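Local coordinates for Pab-dependent poly(a)-specific ribonuclease subunit PAN2 (Neurospora crassa, PDB 4CZX), which probably shortens the poly(A) tails of mRNA as catalytic subunit of the PAN2-PAN3 deadenylation complex, this chain being its N-terminal WD40 domain, at residues L198-N202 and D203-T207; F229-K232 and N233-A236. All coordinates share one frame; numbering follows the deposited sequence.

Contact 1: L198-N202 and D203-T207; sequences LDTSN and DFIVT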
ATOM      1  N   LEU A 198      28.130   5.685  31.942  1.00 24.76           N
ATOM      2  CA  LEU A 198      29.511   6.135  32.015  1.00 26.10           C
ATOM      3  C   LEU A 198      29.601   7.543  31.438  1.00 26.86           C
ATOM      4  O   LEU A 198      29.019   7.824  30.393  1.00 25.99           O
ATOM      5  CB  LEU A 198      30.447   5.178  31.251  1.00 27.53           C
ATOM      6  CG  LEU A 198      31.941   5.577  31.246  1.00 31.40           C
ATOM      7  CD1 LEU A 198      32.861   4.359  31.214  1.00 28.36           C
ATOM      8  CD2 LEU A 198      32.304   6.519  30.093  1.00 31.90           C
ATOM      9  N   ASP A 199      30.323   8.422  32.123  1.00 27.75           N
ATOM     10  CA  ASP A 199      30.705   9.703  31.532  1.00 29.88           C
ATOM     11  C   ASP A 199      32.156   9.963  31.871  1.00 30.54           C
ATOM     12  O   ASP A 199      32.711   9.344  32.783  1.00 30.62           O
ATOM     13  CB  ASP A 199      29.813  10.852  32.022  1.00 26.12           C
ATOM     14  CG  ASP A 199      29.863  12.063  31.083  1.00 33.78           C
ATOM     15  OD1 ASP A 199      30.356  11.898  29.949  1.00 28.29           O
ATOM     16  OD2 ASP A 199      29.418  13.159  31.479  1.00 29.62           O
ATOM     17  N   THR A 200      32.782  10.880  31.139  1.00 28.97           N
ATOM     18  CA  THR A 200      34.172  11.185  31.391  1.00 25.88           C
ATOM     19  C   THR A 200      34.498  12.595  30.916  1.00 27.99           C
ATOM     20  O   THR A 200      33.932  13.067  29.935  1.00 33.35           O
ATOM     21  CB  THR A 200      35.112  10.141  30.710  1.00 29.93           C
ATOM     22  OG1 THR A 200      36.474  10.551  30.853  1.00 35.71           O
ATOM     23  CG2 THR A 200      34.792   9.987  29.221  1.00 31.66           C
ATOM     24  N   SER A 201      35.376  13.255  31.666  1.00 34.36           N
ATOM     25  CA  SER A 201      36.004  14.514  31.285  1.00 35.11           C
ATOM     26  C   SER A 201      37.472  14.203  31.061  1.00 35.41           C
ATOM     27  O   SER A 201      37.879  13.052  31.210  1.00 36.69           O
ATOM     28  CB  SER A 201      35.828  15.567  32.376  1.00 37.66           C
ATOM     29  OG  SER A 201      36.492  15.176  33.572  1.00 38.12           O
ATOM     30  N   ASN A 202      38.283  15.204  30.731  1.00 36.85           N
ATOM     31  CA  ASN A 202      39.698  14.930  30.519  1.00 33.28           C
ATOM     32  C   ASN A 202      40.366  14.461  31.816  1.00 32.74           C
ATOM     33  O   ASN A 202      41.414  13.822  31.771  1.00 45.15           O
ATOM     34  CB  ASN A 202      40.437  16.167  29.948  1.00 35.25           C
ATOM     35  CG  ASN A 202      40.045  16.468  28.501  1.00 51.03           C
ATOM     36  OD1 ASN A 202      39.645  15.573  27.746  1.00 56.01           O
ATOM     37  ND2 ASN A 202      40.154  17.735  28.110  1.00 52.87           N
ATOM     38  N   ASP A 203      39.758  14.756  32.968  1.00 34.79           N
ATOM     39  CA  ASP A 203      40.378  14.408  34.251  1.00 35.48           C
ATOM     40  C   ASP A 203      39.724  13.251  35.019  1.00 37.51           C
ATOM     41  O   ASP A 203      40.334  12.711  35.950  1.00 38.86           O
ATOM     42  CB  ASP A 203      40.416  15.628  35.171  1.00 38.89           C
ATOM     43  CG  ASP A 203      41.302  16.733  34.635  1.00 49.45           C
ATOM     44  OD1 ASP A 203      42.202  16.446  33.810  1.00 44.66           O
ATOM     45  OD2 ASP A 203      41.094  17.890  35.053  1.00 51.26           O
ATOM     46  N   PHE A 204      38.495  12.879  34.663  1.00 35.33           N
ATOM     47  CA  PHE A 204      37.773  11.862  35.429  1.00 32.41           C
ATOM     48  C   PHE A 204      36.984  10.869  34.591  1.00 33.34           C
ATOM     49  O   PHE A 204      36.534  11.183  33.489  1.00 34.52           O
ATOM     50  CB  PHE A 204      36.783  12.517  36.402  1.00 33.45           C
ATOM     51  CG  PHE A 204      37.421  13.464  37.381  1.00 37.03           C
ATOM     52  CD1 PHE A 204      37.998  12.993  38.550  1.00 42.64           C
ATOM     53  CD2 PHE A 204      37.425  14.826  37.136  1.00 38.41           C
ATOM     54  CE1 PHE A 204      38.588  13.882  39.454  1.00 46.28           C
ATOM     55  CE2 PHE A 204      38.015  15.714  38.036  1.00 39.36           C
ATOM     56  CZ  PHE A 204      38.587  15.234  39.193  1.00 41.27           C
ATOM     57  N   ILE A 205      36.814   9.667  35.138  1.00 30.12           N
ATOM     58  CA  ILE A 205      35.727   8.783  34.727  1.00 30.65           C
ATOM     59  C   ILE A 205      34.745   8.630  35.881  1.00 34.38           C
ATOM     60  O   ILE A 205      35.159   8.540  37.044  1.00 33.60           O
ATOM     61  CB  ILE A 205      36.206   7.379  34.324  1.00 33.17           C
ATOM     62  CG1 ILE A 205      37.475   7.444  33.476  1.00 35.13           C
ATOM     63  CG2 ILE A 205      35.066   6.609  33.619  1.00 28.74           C
ATOM     64  CD1 ILE A 205      38.039   6.069  33.161  1.00 35.10           C
ATOM     65  N   VAL A 206      33.453   8.612  35.564  1.00 28.83           N
ATOM     66  CA  VAL A 206      32.432   8.315  36.560  1.00 28.92           C
ATOM     67  C   VAL A 206      31.468   7.262  36.006  1.00 32.85           C
ATOM     68  O   VAL A 206      31.103   7.289  34.828  1.00 28.74           O
ATOM     69  CB  VAL A 206      31.654   9.579  36.996  1.00 28.15           C
ATOM     70  CG1 VAL A 206      32.481  10.423  37.959  1.00 31.18           C
ATOM     71  CG2 VAL A 206      31.200  10.398  35.767  1.00 30.97           C
ATOM     72  N   THR A 207      31.078   6.304  36.844  1.00 31.15           N
ATOM     73  CA  THR A 207      30.167   5.261  36.387  1.00 31.16           C
ATOM     74  C   THR A 207      29.086   4.953  37.402  1.00 30.05           C
ATOM     75  O   THR A 207      29.268   5.162  38.610  1.00 31.58           O
ATOM     76  CB  THR A 207      30.889   3.923  36.068  1.00 34.11           C
ATOM     77  OG1 THR A 207      31.482   3.398  37.265  1.00 37.17           O
ATOM     78  CG2 THR A 207      31.949   4.108  34.979  1.00 31.16           C
TER
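Leu198 meets Thr207 and Ile205 on one face of a tight beta hairpin, the first two strands of a WD40 propeller blade. With CG anti to the backbone N (chi1 179°), the Leu198 side chain stands beside its own carbonyl carbon. Leu198 CD1 lies 3.9 Å from Thr207 CG2 and 4.0 Å from Ile205 CG2. Shortening this side chain to an alanine is likely to leave Thr207 CG2 and Ile205 CG2 without their apolar partner and to open a gap toward Ala168 of the preceding blade. Thr207 OG1 is hydrogen-bonded to His191 NE2. On the other face, Asp199 and Val206 form a hydrogen-bonded antiparallel pair. Asp199 N reaches Val206 O at 3.0 Å, in the carbonyl plane, and Val206 N returns the bond to Asp199 O. The Asp199 carboxylate leads away to a salt bridge with Lys160 and a hydrogen bond from Met251 N. Near the tip, Thr200 OG1 lies 2.7 Å from Phe204 O, but Ser162 OG is another hydrogen-bond partner of this hydroxyl, so its proton is not assigned. Phe204 O accepts Ser201 N. Asn202 and Asp203 turn the chain. Ser201 OG sits between its backbone N and carbonyl carbon (chi1 64°), which points it into the turn. Ser201 OG accepts weak bonds from Asp203 N at 3.3 Å and Phe204 N at 3.2 Å. At the Phe204 ring edge, Ser201 OG is 3.7 Å from Phe204 CD2.

Contact 2: F229-K232 and N233-A236; sequences FDLK and NMSA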
ATOM      1  N   PHE A 229      37.179   7.570  38.817  1.00 37.68           N
ATOM      2  CA  PHE A 229      38.547   7.261  38.417  1.00 37.49           C
ATOM      3  C   PHE A 229      39.277   8.528  37.970  1.00 41.81           C
ATOM      4  O   PHE A 229      38.719   9.335  37.229  1.00 39.15           O
ATOM      5  CB  PHE A 229      38.551   6.218  37.291  1.00 35.75           C
ATOM      6  CG  PHE A 229      39.918   5.686  36.961  1.00 33.39           C
ATOM      7  CD1 PHE A 229      40.414   4.575  37.624  1.00 40.38           C
ATOM      8  CD2 PHE A 229      40.697   6.285  35.977  1.00 36.24           C
ATOM      9  CE1 PHE A 229      41.666   4.073  37.330  1.00 42.04           C
ATOM     10  CE2 PHE A 229      41.959   5.790  35.682  1.00 41.82           C
ATOM     11  CZ  PHE A 229      42.443   4.674  36.369  1.00 39.29           C
ATOM     12  N   ASP A 230      40.514   8.684  38.435  1.00 42.33           N
ATOM     13  CA  ASP A 230      41.364   9.831  38.119  1.00 41.00           C
ATOM     14  C   ASP A 230      42.097   9.589  36.809  1.00 40.03           C
ATOM     15  O   ASP A 230      43.018   8.784  36.764  1.00 43.15           O
ATOM     16  CB  ASP A 230      42.360  10.063  39.266  1.00 40.27           C
ATOM     17  CG  ASP A 230      43.305  11.249  39.032  1.00 46.60           C
ATOM     18  OD1 ASP A 230      43.380  11.810  37.912  1.00 46.82           O
ATOM     19  OD2 ASP A 230      43.998  11.608  40.006  1.00 49.61           O
ATOM     20  N   LEU A 231      41.696  10.289  35.751  1.00 38.05           N
ATOM     21  CA  LEU A 231      42.265  10.061  34.423  1.00 43.40           C
ATOM     22  C   LEU A 231      43.630  10.719  34.264  1.00 52.73           C
ATOM     23  O   LEU A 231      44.457  10.271  33.467  1.00 49.29           O
ATOM     24  CB  LEU A 231      41.321  10.576  33.326  1.00 42.19           C
ATOM     25  CG  LEU A 231      40.507   9.545  32.548  1.00 44.50           C
ATOM     26  CD1 LEU A 231      40.007  10.131  31.234  1.00 39.50           C
ATOM     27  CD2 LEU A 231      41.293   8.250  32.316  1.00 42.60           C
ATOM     28  N   LYS A 232      43.858  11.783  35.026  1.00 56.38           N
ATOM     29  CA  LYS A 232      45.104  12.524  34.955  1.00 62.12           C
ATOM     30  C   LYS A 232      46.249  11.676  35.500  1.00 62.83           C
ATOM     31  O   LYS A 232      47.289  11.528  34.861  1.00 66.21           O
ATOM     32  CB  LYS A 232      44.978  13.841  35.727  1.00 67.28           C
ATOM     33  CG  LYS A 232      46.115  14.832  35.509  1.00 74.83           C
ATOM     34  CD  LYS A 232      45.982  16.015  36.460  1.00 80.07           C
ATOM     35  CE  LYS A 232      47.223  16.897  36.448  1.00 89.02           C
ATOM     36  NZ  LYS A 232      47.453  17.520  35.113  1.00 93.42           N
ATOM     37  N   ASN A 233      46.037  11.099  36.675  1.00 57.79           N
ATOM     38  CA  ASN A 233      47.068  10.305  37.328  1.00 56.02           C
ATOM     39  C   ASN A 233      46.817   8.798  37.262  1.00 55.82           C
ATOM     40  O   ASN A 233      47.522   8.022  37.908  1.00 55.11           O
ATOM     41  CB  ASN A 233      47.210  10.755  38.787  1.00 64.93           C
ATOM     42  CG  ASN A 233      47.379  12.264  38.914  1.00 67.60           C
ATOM     43  OD1 ASN A 233      48.450  12.805  38.637  1.00 70.13           O
ATOM     44  ND2 ASN A 233      46.317  12.950  39.328  1.00 66.05           N
ATOM     45  N   MET A 234      45.805   8.401  36.487  1.00 56.90           N
ATOM     46  CA  MET A 234      45.476   6.992  36.224  1.00 51.84           C
ATOM     47  C   MET A 234      45.346   6.114  37.466  1.00 47.94           C
ATOM     48  O   MET A 234      45.986   5.069  37.559  1.00 52.41           O
ATOM     49  CB  MET A 234      46.515   6.372  35.287  1.00 51.54           C
ATOM     50  CG  MET A 234      46.516   6.972  33.887  1.00 50.81           C
ATOM     51  SD  MET A 234      44.998   6.608  32.980  1.00 52.72           S
ATOM     52  CE  MET A 234      45.364   4.979  32.341  1.00 52.43           C
ATOM     53  N   SER A 235      44.503   6.526  38.409  1.00 44.36           N
ATOM     54  CA  SER A 235      44.239   5.718  39.594  1.00 50.31           C
ATOM     55  C   SER A 235      42.809   5.923  40.078  1.00 48.43           C
ATOM     56  O   SER A 235      42.187   6.947  39.793  1.00 44.24           O
ATOM     57  CB  SER A 235      45.235   6.045  40.720  1.00 58.12           C
ATOM     58  OG  SER A 235      44.989   7.331  41.265  1.00 56.19           O
ATOM     59  N   ALA A 236      42.290   4.953  40.819  1.00 45.83           N
ATOM     60  CA  ALA A 236      40.926   5.051  41.317  1.00 41.64           C
ATOM     61  C   ALA A 236      40.841   6.124  42.393  1.00 48.09           C
ATOM     62  O   ALA A 236      41.817   6.404  43.086  1.00 46.45           O
ATOM     63  CB  ALA A 236      40.442   3.702  41.859  1.00 45.14           C
TER
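Phe229 lays one face of its ring over the Ser235 carbonyl in a beta hairpin that closes with a G1 beta bulge. The hairpin joins the third and fourth strands of a propeller blade. Met234 and Ser235 both face Asp230, and Met234 has a positive phi of 51°. Ser235 O is the bump under the Phe229 ring, 3.6 Å from the plane and beneath the ring centre. Farther along, Phe229 CZ reaches Met234 C at 3.4 Å. The methionine chain bends at chi2 and chi3 and brings its sulfur to the ring edge, a Met-aromatic contact with Met234 SD 5.5 Å from the centroid of the Phe229 ring. Met234 SD also meets Leu231 CD2 at 4.1 Å, so the sulfur rests against the leucine and the phenylalanine together. Ile176, from strand 173-177, touches both Phe229 and Met234. The turn itself is held by the Asp230 carboxylate, which takes two bonds from Asn233. Asn233 N comes from above the carboxylate plane to Asp230 OD1 at 3.0 Å. The amide stands nearly perpendicular to the carboxylate, and Asn233 ND2 meets Asp230 OD2 on the syn side at 2.8 Å, with a nearly straight N-H angle of 177°.

Overall arrangement
Contacts 1 and 2 are successive hairpins of one four-stranded antiparallel blade, and their centres lie about 10 Å apart. Contact 1 is the inner one, about 12 Å from the centre of the chain; contact 2 is farther out, at about 21 Å. Strands 204-210 and 225-230 join them through probable hydrogen bonds, Ile205 N to Phe229 O and Leu231 N to Asp203 O, both 2.8 Å. Leu231 fills the seam between the two turns: its CD1 is 3.6 Å from Thr200 OG1. Arg163, from the preceding blade, pairs with Asp203 and touches Lys232. The metal-binding exonuclease domain is not part of this chain, so neither contact belongs to the active site.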